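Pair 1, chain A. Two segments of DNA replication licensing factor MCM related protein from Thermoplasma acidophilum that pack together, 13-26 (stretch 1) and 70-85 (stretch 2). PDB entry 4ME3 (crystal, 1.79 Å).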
# COMPACT_ATOMS: atom_id res chain seq x y z
N SER A 13 10.00 -15.48 -9.29
CA SER A 13 8.82 -16.24 -8.88
C SER A 13 8.24 -15.68 -7.59
O SER A 13 8.98 -15.27 -6.69
CB SER A 13 9.18 -17.71 -8.68
OG SER A 13 8.10 -18.43 -8.12
N GLU A 14 6.92 -15.67 -7.50
CA GLU A 14 6.24 -15.18 -6.30
C GLU A 14 6.49 -16.12 -5.13
O GLU A 14 6.66 -15.69 -3.99
CB GLU A 14 4.74 -15.05 -6.56
CG GLU A 14 3.93 -14.65 -5.34
CD GLU A 14 2.47 -14.39 -5.66
OE1 GLU A 14 2.15 -14.18 -6.85
OE2 GLU A 14 1.64 -14.41 -4.73
N ASP A 15 6.50 -17.42 -5.41
CA ASP A 15 6.74 -18.42 -4.38
C ASP A 15 8.13 -18.24 -3.79
O ASP A 15 8.32 -18.37 -2.58
CB ASP A 15 6.59 -19.83 -4.95
CG ASP A 15 5.17 -20.14 -5.37
OD1 ASP A 15 4.23 -19.61 -4.74
OD2 ASP A 15 4.99 -20.92 -6.33
N ARG A 16 9.11 -17.95 -4.64
CA ARG A 16 10.48 -17.75 -4.17
C ARG A 16 10.58 -16.50 -3.30
O ARG A 16 11.31 -16.49 -2.31
CB ARG A 16 11.45 -17.64 -5.34
CG ARG A 16 12.81 -17.07 -4.94
CD ARG A 16 13.96 -17.71 -5.70
NE ARG A 16 15.25 -17.14 -5.29
CZ ARG A 16 15.95 -17.55 -4.24
NH1 ARG A 16 15.51 -18.54 -3.47
NH2 ARG A 16 17.11 -16.97 -3.96
N ILE A 17 9.87 -15.45 -3.68
CA ILE A 17 9.89 -14.21 -2.91
C ILE A 17 9.27 -14.46 -1.54
O ILE A 17 9.80 -14.02 -0.52
CB ILE A 17 9.15 -13.08 -3.65
CG1 ILE A 17 9.93 -12.68 -4.91
CG2 ILE A 17 8.99 -11.86 -2.75
CD1 ILE A 17 9.20 -11.69 -5.80
N LYS A 18 8.15 -15.18 -1.52
CA LYS A 18 7.49 -15.51 -0.26
C LYS A 18 8.39 -16.38 0.62
O LYS A 18 8.45 -16.19 1.84
CB LYS A 18 6.15 -16.19 -0.51
CG LYS A 18 5.11 -15.26 -1.12
CD LYS A 18 3.86 -16.01 -1.55
CE LYS A 18 3.00 -16.40 -0.36
NZ LYS A 18 1.73 -17.05 -0.80
N ASP A 19 9.10 -17.33 0.01
CA ASP A 19 10.02 -18.18 0.77
C ASP A 19 11.11 -17.34 1.42
O ASP A 19 11.50 -17.60 2.55
CB ASP A 19 10.63 -19.25 -0.13
CG ASP A 19 9.69 -20.41 -0.39
OD1 ASP A 19 8.75 -20.61 0.41
OD2 ASP A 19 9.89 -21.13 -1.39
N LEU A 20 11.61 -16.34 0.70
CA LEU A 20 12.63 -15.45 1.23
C LEU A 20 12.11 -14.66 2.44
O LEU A 20 12.81 -14.51 3.44
CB LEU A 20 13.14 -14.51 0.14
CG LEU A 20 14.04 -15.18 -0.91
CD1 LEU A 20 14.17 -14.32 -2.16
CD2 LEU A 20 15.41 -15.47 -0.32
N TRP A 21 10.88 -14.15 2.34
CA TRP A 21 10.27 -13.46 3.47
C TRP A 21 10.11 -14.39 4.67
O TRP A 21 10.38 -14.00 5.81
CB TRP A 21 8.90 -12.90 3.10
CG TRP A 21 8.93 -11.58 2.40
CD1 TRP A 21 8.54 -11.32 1.12
CD2 TRP A 21 9.38 -10.33 2.94
NE1 TRP A 21 8.72 -9.99 0.83
CE2 TRP A 21 9.23 -9.36 1.93
CE3 TRP A 21 9.89 -9.94 4.18
CZ2 TRP A 21 9.57 -8.02 2.12
CZ3 TRP A 21 10.22 -8.61 4.37
CH2 TRP A 21 10.06 -7.67 3.35
N ARG A 22 9.66 -15.61 4.41
CA ARG A 22 9.42 -16.57 5.49
C ARG A 22 10.67 -16.78 6.33
O ARG A 22 10.62 -16.72 7.56
CB ARG A 22 8.95 -17.91 4.92
CG ARG A 22 7.51 -17.90 4.43
CD ARG A 22 6.98 -19.30 4.20
NE ARG A 22 5.69 -19.28 3.51
CZ ARG A 22 5.54 -19.26 2.19
NH1 ARG A 22 6.60 -19.26 1.39
NH2 ARG A 22 4.33 -19.23 1.66
N ASP A 23 11.80 -17.03 5.68
CA ASP A 23 13.05 -17.25 6.39
C ASP A 23 13.49 -15.98 7.10
O ASP A 23 14.02 -16.03 8.21
CB ASP A 23 14.14 -17.70 5.42
CG ASP A 23 14.08 -19.17 5.11
OD1 ASP A 23 13.39 -19.91 5.84
OD2 ASP A 23 14.74 -19.59 4.14
N PHE A 24 13.28 -14.83 6.46
CA PHE A 24 13.70 -13.56 7.04
C PHE A 24 12.99 -13.28 8.37
O PHE A 24 13.64 -12.94 9.36
CB PHE A 24 13.43 -12.40 6.07
CG PHE A 24 13.64 -11.06 6.70
CD1 PHE A 24 14.92 -10.57 6.90
CD2 PHE A 24 12.56 -10.30 7.11
CE1 PHE A 24 15.11 -9.33 7.50
CE2 PHE A 24 12.75 -9.07 7.71
CZ PHE A 24 14.03 -8.59 7.90
N PHE A 25 11.67 -13.40 8.38
CA PHE A 25 10.89 -13.08 9.56
C PHE A 25 11.38 -13.91 10.74
O PHE A 25 11.51 -13.41 11.86
CB PHE A 25 9.40 -13.35 9.33
CG PHE A 25 8.74 -12.36 8.41
CD1 PHE A 25 9.02 -11.00 8.49
CD2 PHE A 25 7.82 -12.79 7.47
CE1 PHE A 25 8.40 -10.10 7.65
CE2 PHE A 25 7.20 -11.90 6.62
CZ PHE A 25 7.48 -10.55 6.71
N ARG A 26 11.66 -15.19 10.49
CA ARG A 26 12.12 -16.09 11.54
C ARG A 26 13.55 -15.76 11.97
O ARG A 26 13.82 -15.56 13.16
CB ARG A 26 12.05 -17.54 11.07
CG ARG A 26 12.35 -18.55 12.17
CD ARG A 26 12.45 -19.97 11.65
NE ARG A 26 12.30 -20.06 10.19
CZ ARG A 26 11.14 -20.19 9.55
NH1 ARG A 26 10.00 -20.23 10.23
NH2 ARG A 26 11.13 -20.27 8.23
N GLU A 70 6.18 -2.78 -4.75
CA GLU A 70 4.79 -3.24 -4.70
C GLU A 70 4.72 -4.76 -4.68
O GLU A 70 4.00 -5.35 -3.86
CB GLU A 70 3.97 -2.70 -5.88
CG GLU A 70 2.52 -3.17 -5.85
CD GLU A 70 1.71 -2.71 -7.04
OE1 GLU A 70 2.23 -1.92 -7.86
OE2 GLU A 70 0.54 -3.13 -7.16
N ILE A 71 5.47 -5.40 -5.56
CA ILE A 71 5.46 -6.86 -5.66
C ILE A 71 6.06 -7.53 -4.42
O ILE A 71 5.48 -8.47 -3.87
CB ILE A 71 6.24 -7.34 -6.90
CG1 ILE A 71 5.47 -7.01 -8.18
CG2 ILE A 71 6.50 -8.84 -6.82
CD1 ILE A 71 6.26 -7.20 -9.45
N TYR A 72 7.21 -7.04 -3.98
CA TYR A 72 7.90 -7.63 -2.84
C TYR A 72 7.18 -7.40 -1.52
O TYR A 72 7.11 -8.29 -0.67
CB TYR A 72 9.34 -7.12 -2.77
CG TYR A 72 10.26 -7.90 -3.68
CD1 TYR A 72 10.19 -7.75 -5.05
CD2 TYR A 72 11.17 -8.80 -3.16
CE1 TYR A 72 11.01 -8.46 -5.89
CE2 TYR A 72 12.00 -9.52 -4.00
CZ TYR A 72 11.92 -9.35 -5.36
OH TYR A 72 12.74 -10.06 -6.20
N ILE A 73 6.64 -6.20 -1.33
CA ILE A 73 5.92 -5.89 -0.11
C ILE A 73 4.62 -6.68 -0.04
O ILE A 73 4.28 -7.25 1.00
CB ILE A 73 5.66 -4.37 0.02
CG1 ILE A 73 6.98 -3.65 0.33
CG2 ILE A 73 4.64 -4.09 1.12
CD1 ILE A 73 6.93 -2.14 0.20
N ARG A 74 3.89 -6.74 -1.15
CA ARG A 74 2.66 -7.53 -1.20
C ARG A 74 2.93 -8.99 -0.83
O ARG A 74 2.16 -9.61 -0.09
CB ARG A 74 2.02 -7.46 -2.58
CG ARG A 74 0.72 -8.24 -2.69
CD ARG A 74 0.17 -8.18 -4.10
NE ARG A 74 -0.99 -7.30 -4.21
CZ ARG A 74 -2.25 -7.67 -3.99
NH1 ARG A 74 -2.53 -8.93 -3.65
NH2 ARG A 74 -3.23 -6.80 -4.11
N ALA A 75 4.03 -9.55 -1.34
CA ALA A 75 4.40 -10.93 -1.03
C ALA A 75 4.62 -11.11 0.47
O ALA A 75 4.18 -12.09 1.05
CB ALA A 75 5.64 -11.34 -1.80
N GLY A 76 5.31 -10.16 1.08
CA GLY A 76 5.56 -10.21 2.51
C GLY A 76 4.27 -10.17 3.30
O GLY A 76 4.10 -10.91 4.27
N GLU A 77 3.34 -9.32 2.88
CA GLU A 77 2.05 -9.21 3.54
C GLU A 77 1.28 -10.53 3.45
O GLU A 77 0.68 -10.97 4.43
CB GLU A 77 1.24 -8.04 2.95
CG GLU A 77 1.81 -6.68 3.35
CD GLU A 77 1.29 -5.52 2.53
OE1 GLU A 77 0.58 -5.74 1.52
OE2 GLU A 77 1.60 -4.36 2.89
N GLU A 78 1.33 -11.18 2.29
CA GLU A 78 0.67 -12.47 2.11
C GLU A 78 1.21 -13.52 3.07
O GLU A 78 0.45 -14.30 3.64
CB GLU A 78 0.80 -12.95 0.67
CG GLU A 78 -0.06 -12.18 -0.32
CD GLU A 78 -0.00 -12.76 -1.72
OE1 GLU A 78 0.36 -13.95 -1.86
OE2 GLU A 78 -0.32 -12.03 -2.68
N VAL A 79 2.53 -13.54 3.24
CA VAL A 79 3.16 -14.49 4.16
C VAL A 79 2.66 -14.27 5.59
O VAL A 79 2.34 -15.22 6.30
CB VAL A 79 4.69 -14.38 4.12
CG1 VAL A 79 5.32 -15.13 5.29
CG2 VAL A 79 5.22 -14.92 2.80
N ILE A 80 2.61 -13.01 6.01
CA ILE A 80 2.10 -12.68 7.33
C ILE A 80 0.64 -13.12 7.48
O ILE A 80 0.27 -13.73 8.48
CB ILE A 80 2.23 -11.18 7.61
CG1 ILE A 80 3.71 -10.82 7.78
CG2 ILE A 80 1.44 -10.79 8.85
CD1 ILE A 80 3.99 -9.33 7.83
N LEU A 81 -0.18 -12.83 6.47
CA LEU A 81 -1.60 -13.17 6.54
C LEU A 81 -1.84 -14.68 6.53
O LEU A 81 -2.71 -15.18 7.25
CB LEU A 81 -2.35 -12.51 5.38
CG LEU A 81 -2.55 -11.00 5.51
CD1 LEU A 81 -2.95 -10.40 4.16
CD2 LEU A 81 -3.60 -10.69 6.56
N GLN A 82 -1.08 -15.40 5.71
CA GLN A 82 -1.29 -16.83 5.54
C GLN A 82 -0.62 -17.67 6.63
O GLN A 82 -1.20 -18.64 7.12
CB GLN A 82 -0.77 -17.28 4.17
CG GLN A 82 -1.54 -16.69 3.00
CD GLN A 82 -1.00 -17.15 1.65
OE1 GLN A 82 0.11 -17.68 1.56
NE2 GLN A 82 -1.80 -16.97 0.61
N ASP A 83 0.60 -17.30 7.01
CA ASP A 83 1.39 -18.11 7.93
C ASP A 83 1.18 -17.75 9.40
O ASP A 83 1.30 -18.61 10.28
CB ASP A 83 2.88 -17.99 7.59
CG ASP A 83 3.23 -18.62 6.26
OD1 ASP A 83 2.32 -19.07 5.53
OD2 ASP A 83 4.44 -18.67 5.93
N TYR A 84 0.87 -16.49 9.68
CA TYR A 84 0.79 -16.02 11.06
C TYR A 84 -0.61 -15.65 11.54
O TYR A 84 -0.99 -15.98 12.66
CB TYR A 84 1.71 -14.81 11.25
CG TYR A 84 3.18 -15.13 11.20
CD1 TYR A 84 3.85 -15.18 9.99
CD2 TYR A 84 3.90 -15.37 12.36
CE1 TYR A 84 5.20 -15.46 9.93
CE2 TYR A 84 5.25 -15.65 12.32
CZ TYR A 84 5.89 -15.70 11.10
OH TYR A 84 7.24 -15.98 11.05
N LEU A 85 -1.38 -14.97 10.70
CA LEU A 85 -2.64 -14.38 11.15
C LEU A 85 -3.88 -15.14 10.69
O LEU A 85 -5.00 -14.74 10.99
CB LEU A 85 -2.74 -12.93 10.65
CG LEU A 85 -1.63 -11.99 11.12
CD1 LEU A 85 -1.77 -10.63 10.45
CD2 LEU A 85 -1.65 -11.85 12.63
O HOH W 1 2.25 -12.00 -3.68
O HOH W 2 8.04 -16.72 8.60
O HOH W 3 2.33 -18.02 2.92

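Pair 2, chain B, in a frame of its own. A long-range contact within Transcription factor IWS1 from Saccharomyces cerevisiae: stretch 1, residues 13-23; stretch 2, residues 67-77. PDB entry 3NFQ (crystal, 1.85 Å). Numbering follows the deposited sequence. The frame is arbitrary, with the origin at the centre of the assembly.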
# COMPACT_ATOMS: atom_id res chain seq x y z
N TYR B 13 5.46 21.78 4.89
CA TYR B 13 6.64 20.95 4.83
C TYR B 13 6.33 19.45 5.01
O TYR B 13 6.95 18.59 4.37
CB TYR B 13 7.62 21.38 5.91
CG TYR B 13 8.75 20.40 6.15
CD1 TYR B 13 9.97 20.51 5.47
CD2 TYR B 13 8.61 19.37 7.09
CE1 TYR B 13 10.99 19.61 5.72
CE2 TYR B 13 9.62 18.47 7.33
CZ TYR B 13 10.80 18.60 6.66
OH TYR B 13 11.79 17.68 6.94
N LEU B 14 5.39 19.15 5.91
CA LEU B 14 4.94 17.77 6.12
C LEU B 14 4.22 17.27 4.87
O LEU B 14 4.52 16.18 4.38
CB LEU B 14 4.00 17.69 7.32
CG LEU B 14 4.54 18.02 8.72
CD1 LEU B 14 3.38 17.85 9.70
CD2 LEU B 14 5.69 17.14 9.09
N ASP B 15 3.29 18.07 4.36
CA ASP B 15 2.60 17.75 3.11
C ASP B 15 3.55 17.39 1.97
O ASP B 15 3.42 16.33 1.36
CB ASP B 15 1.71 18.90 2.67
CG ASP B 15 0.46 18.99 3.48
OD1 ASP B 15 0.32 18.27 4.50
OD2 ASP B 15 -0.40 19.81 3.10
N GLU B 16 4.51 18.25 1.70
CA GLU B 16 5.47 18.04 0.64
C GLU B 16 6.31 16.79 0.89
O GLU B 16 6.71 16.10 -0.06
CB GLU B 16 6.35 19.30 0.45
CG GLU B 16 7.82 18.99 0.12
CD GLU B 16 8.75 20.23 0.15
OE1 GLU B 16 8.42 21.28 0.80
OE2 GLU B 16 9.86 20.14 -0.47
N LYS B 17 6.61 16.51 2.14
CA LYS B 17 7.38 15.33 2.48
C LYS B 17 6.57 14.04 2.20
O LYS B 17 7.10 13.08 1.65
CB LYS B 17 7.86 15.43 3.93
CG LYS B 17 8.62 14.21 4.44
CD LYS B 17 7.70 13.00 4.69
CE LYS B 17 8.44 11.66 4.99
NZ LYS B 17 9.39 11.14 3.96
N ILE B 18 5.27 14.06 2.52
CA ILE B 18 4.38 12.91 2.23
C ILE B 18 4.11 12.82 0.73
O ILE B 18 4.00 11.73 0.18
CB ILE B 18 3.05 12.96 3.02
CG1 ILE B 18 3.16 12.24 4.37
CG2 ILE B 18 1.95 12.20 2.30
CD1 ILE B 18 4.44 12.46 5.17
N LEU B 19 4.00 13.96 0.06
CA LEU B 19 3.75 13.95 -1.40
C LEU B 19 4.93 13.43 -2.24
O LEU B 19 4.72 12.78 -3.27
CB LEU B 19 3.19 15.31 -1.88
CG LEU B 19 1.80 15.67 -1.35
CD1 LEU B 19 1.51 17.21 -1.41
CD2 LEU B 19 0.64 14.85 -1.97
N ARG B 20 6.16 13.69 -1.78
CA ARG B 20 7.36 13.12 -2.35
C ARG B 20 7.49 11.61 -2.12
O ARG B 20 8.00 10.90 -2.97
CB ARG B 20 8.60 13.76 -1.73
CG ARG B 20 8.97 15.08 -2.35
CD ARG B 20 10.38 15.49 -1.91
NE ARG B 20 10.52 16.95 -1.90
CZ ARG B 20 11.25 17.66 -2.77
NH1 ARG B 20 11.93 17.05 -3.75
NH2 ARG B 20 11.28 18.98 -2.67
N LEU B 21 7.04 11.12 -0.97
CA LEU B 21 7.02 9.68 -0.75
C LEU B 21 5.97 9.05 -1.66
O LEU B 21 6.19 8.03 -2.28
CB LEU B 21 6.70 9.40 0.72
CG LEU B 21 6.62 7.93 1.09
CD1 LEU B 21 7.99 7.26 0.91
CD2 LEU B 21 6.12 7.81 2.53
N LYS B 22 4.85 9.72 -1.80
CA LYS B 22 3.79 9.26 -2.66
C LYS B 22 4.35 9.05 -4.07
O LYS B 22 4.26 7.96 -4.64
CB LYS B 22 2.68 10.26 -2.59
CG LYS B 22 1.51 9.93 -3.40
CD LYS B 22 0.37 10.89 -3.03
CE LYS B 22 -0.83 10.66 -3.93
NZ LYS B 22 -1.69 11.87 -3.80
N ASP B 23 5.02 10.07 -4.60
CA ASP B 23 5.70 9.95 -5.90
C ASP B 23 6.75 8.89 -5.95
O ASP B 23 6.85 8.16 -6.91
CB ASP B 23 6.39 11.29 -6.31
CG ASP B 23 5.41 12.47 -6.51
OD1 ASP B 23 4.21 12.25 -6.81
OD2 ASP B 23 5.89 13.65 -6.40
N ASN B 67 2.39 11.03 14.61
CA ASN B 67 2.07 12.42 14.25
C ASN B 67 2.07 12.71 12.78
O ASN B 67 1.85 13.85 12.37
CB ASN B 67 2.90 13.46 14.98
CG ASN B 67 4.26 13.00 15.26
OD1 ASN B 67 5.08 12.77 14.34
ND2 ASN B 67 4.55 12.84 16.56
N LEU B 68 2.31 11.67 11.98
CA LEU B 68 2.19 11.84 10.54
C LEU B 68 0.85 11.37 10.02
O LEU B 68 0.56 11.58 8.83
CB LEU B 68 3.39 11.18 9.83
CG LEU B 68 4.75 11.81 10.12
CD1 LEU B 68 5.89 11.19 9.28
CD2 LEU B 68 4.70 13.33 9.91
N ALA B 69 -0.01 10.77 10.88
CA ALA B 69 -1.30 10.20 10.41
C ALA B 69 -2.18 11.15 9.61
O ALA B 69 -2.70 10.81 8.53
CB ALA B 69 -2.10 9.58 11.57
N ASP B 70 -2.39 12.33 10.18
CA ASP B 70 -3.16 13.37 9.50
C ASP B 70 -2.60 13.70 8.14
O ASP B 70 -3.35 13.73 7.17
CB ASP B 70 -3.18 14.66 10.35
CG ASP B 70 -4.08 14.56 11.56
OD1 ASP B 70 -4.97 13.67 11.59
OD2 ASP B 70 -3.89 15.39 12.48
N THR B 71 -1.29 13.94 8.04
CA THR B 71 -0.67 14.29 6.76
C THR B 71 -0.80 13.15 5.73
O THR B 71 -1.08 13.39 4.55
CB THR B 71 0.84 14.57 6.87
OG1 THR B 71 1.12 15.40 8.02
CG2 THR B 71 1.32 15.25 5.59
N ILE B 72 -0.54 11.92 6.20
CA ILE B 72 -0.68 10.69 5.38
C ILE B 72 -2.10 10.63 4.86
O ILE B 72 -2.31 10.48 3.65
CB ILE B 72 -0.39 9.43 6.24
CG1 ILE B 72 1.09 9.38 6.51
CG2 ILE B 72 -0.89 8.12 5.55
CD1 ILE B 72 1.50 8.53 7.74
N LEU B 73 -3.06 10.77 5.76
CA LEU B 73 -4.47 10.62 5.33
C LEU B 73 -4.94 11.79 4.48
O LEU B 73 -5.67 11.62 3.49
CB LEU B 73 -5.39 10.44 6.56
CG LEU B 73 -5.20 9.10 7.28
CD1 LEU B 73 -5.99 9.05 8.57
CD2 LEU B 73 -5.58 7.89 6.43
N ASP B 74 -4.55 13.00 4.85
CA ASP B 74 -4.98 14.19 4.09
C ASP B 74 -4.39 14.27 2.69
O ASP B 74 -5.04 14.80 1.80
CB ASP B 74 -4.66 15.47 4.85
CG ASP B 74 -5.53 15.65 6.08
OD1 ASP B 74 -6.61 15.01 6.19
OD2 ASP B 74 -5.11 16.42 6.96
N ASN B 75 -3.18 13.75 2.47
CA ASN B 75 -2.54 13.78 1.14
C ASN B 75 -2.70 12.53 0.26
O ASN B 75 -1.97 12.37 -0.71
CB ASN B 75 -1.07 14.11 1.30
CG ASN B 75 -0.90 15.51 1.85
OD1 ASN B 75 -0.70 15.71 3.06
ND2 ASN B 75 -1.10 16.49 0.99
N ASN B 76 -3.63 11.64 0.64
CA ASN B 76 -3.96 10.45 -0.13
C ASN B 76 -2.75 9.57 -0.39
O ASN B 76 -2.63 8.95 -1.45
CB ASN B 76 -4.62 10.87 -1.47
CG ASN B 76 -5.47 9.76 -2.10
OD1 ASN B 76 -5.81 9.83 -3.30
ND2 ASN B 76 -5.85 8.76 -1.32
N LEU B 77 -1.83 9.48 0.57
CA LEU B 77 -0.77 8.52 0.46
C LEU B 77 -1.30 7.08 0.36
O LEU B 77 -0.68 6.20 -0.25
CB LEU B 77 0.16 8.65 1.65
CG LEU B 77 1.46 7.82 1.63
CD1 LEU B 77 2.38 8.17 0.48
CD2 LEU B 77 2.23 7.95 2.98
O HOH W 4 -0.00 18.31 7.13
O HOH W 5 -4.47 12.04 -4.93

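Both pairs set one helix across another at a moderate angle: the axes cross at -62° in pair 1 and -55° in pair 2, with closest approaches of 8.7 and 9.3 Å. Fourteen central residues superpose to 0.5 Å, so the backbones pose nearly the same packing problem, and the differences lie in the side chains.

At the first inward position, Ile A17 matches Leu B14, and their side-chain centres nearly coincide. Ile A17 lays CD1 over the face of the Tyr A72 ring, 3.6 Å from its CZ, and sets CG2 3.5 Å from Ala A75 CB. Leu B14 meets Leu B68, the match of Tyr A72, with CD2 to CD2 at 4.0 Å. Here an aromatic face and an aliphatic branch serve matched neighbours.

The next position decides the middle. Trp A21 matches Ile B18, and Gly A76 matches Ile B72. In pair 1 the indole takes the room that glycine leaves: Gly A76 CA sits over its five-membered ring, 3.5 Å from the centroid, and a CB there would come within 3.0 Å of Trp A21 CE2. The indole edge then finds a polar partner, NE1 donating to Tyr A72 O at 2.8 Å. In pair 2 Ile B18 supplies most of the bulk; Ile B72 turns its CB away, though its CG1 lies 4.1 Å from Ile B18 CG1. Ile B18 makes no hydrogen bond across the stretches.

Ala A75 and Thr B71 both point toward the partner helix and are small. Ala A75 lets Lys A18 CG approach its CB to 4.0 Å; Thr B71 places CG2 3.4 Å from OD1 of Asp B15, the match of Lys A18, and a water links that OD1 to Thr B71 OG1. Glu A78 also points inward, its OE1 salt-bridged to Lys A18 NZ at 3.6 Å; its match, Asp B74, makes no contact.

Val A79 matches Asn B75. Val A79 is a knob among Lys A18, Trp A21, Arg A22 and Phe A25. Asn B75 puts CB 3.7 Å from Ile B18 CG2, but it is also the first residue to leave helical geometry.

Leu B21 sets CD2 3.9 Å from Leu B77 CD2, while its match, Phe A24, is out of reach. Phe A25 packs CE2 3.8 Å from Ile A80 CG1. Its match, Lys B22, reaches the chain just past the helix end, where NZ donates to Asn B75 O at 3.1 Å. Where pair 1 stays helical, a phenylalanine packs on it; where pair 2's helix has ended, a lysine binds a carbonyl.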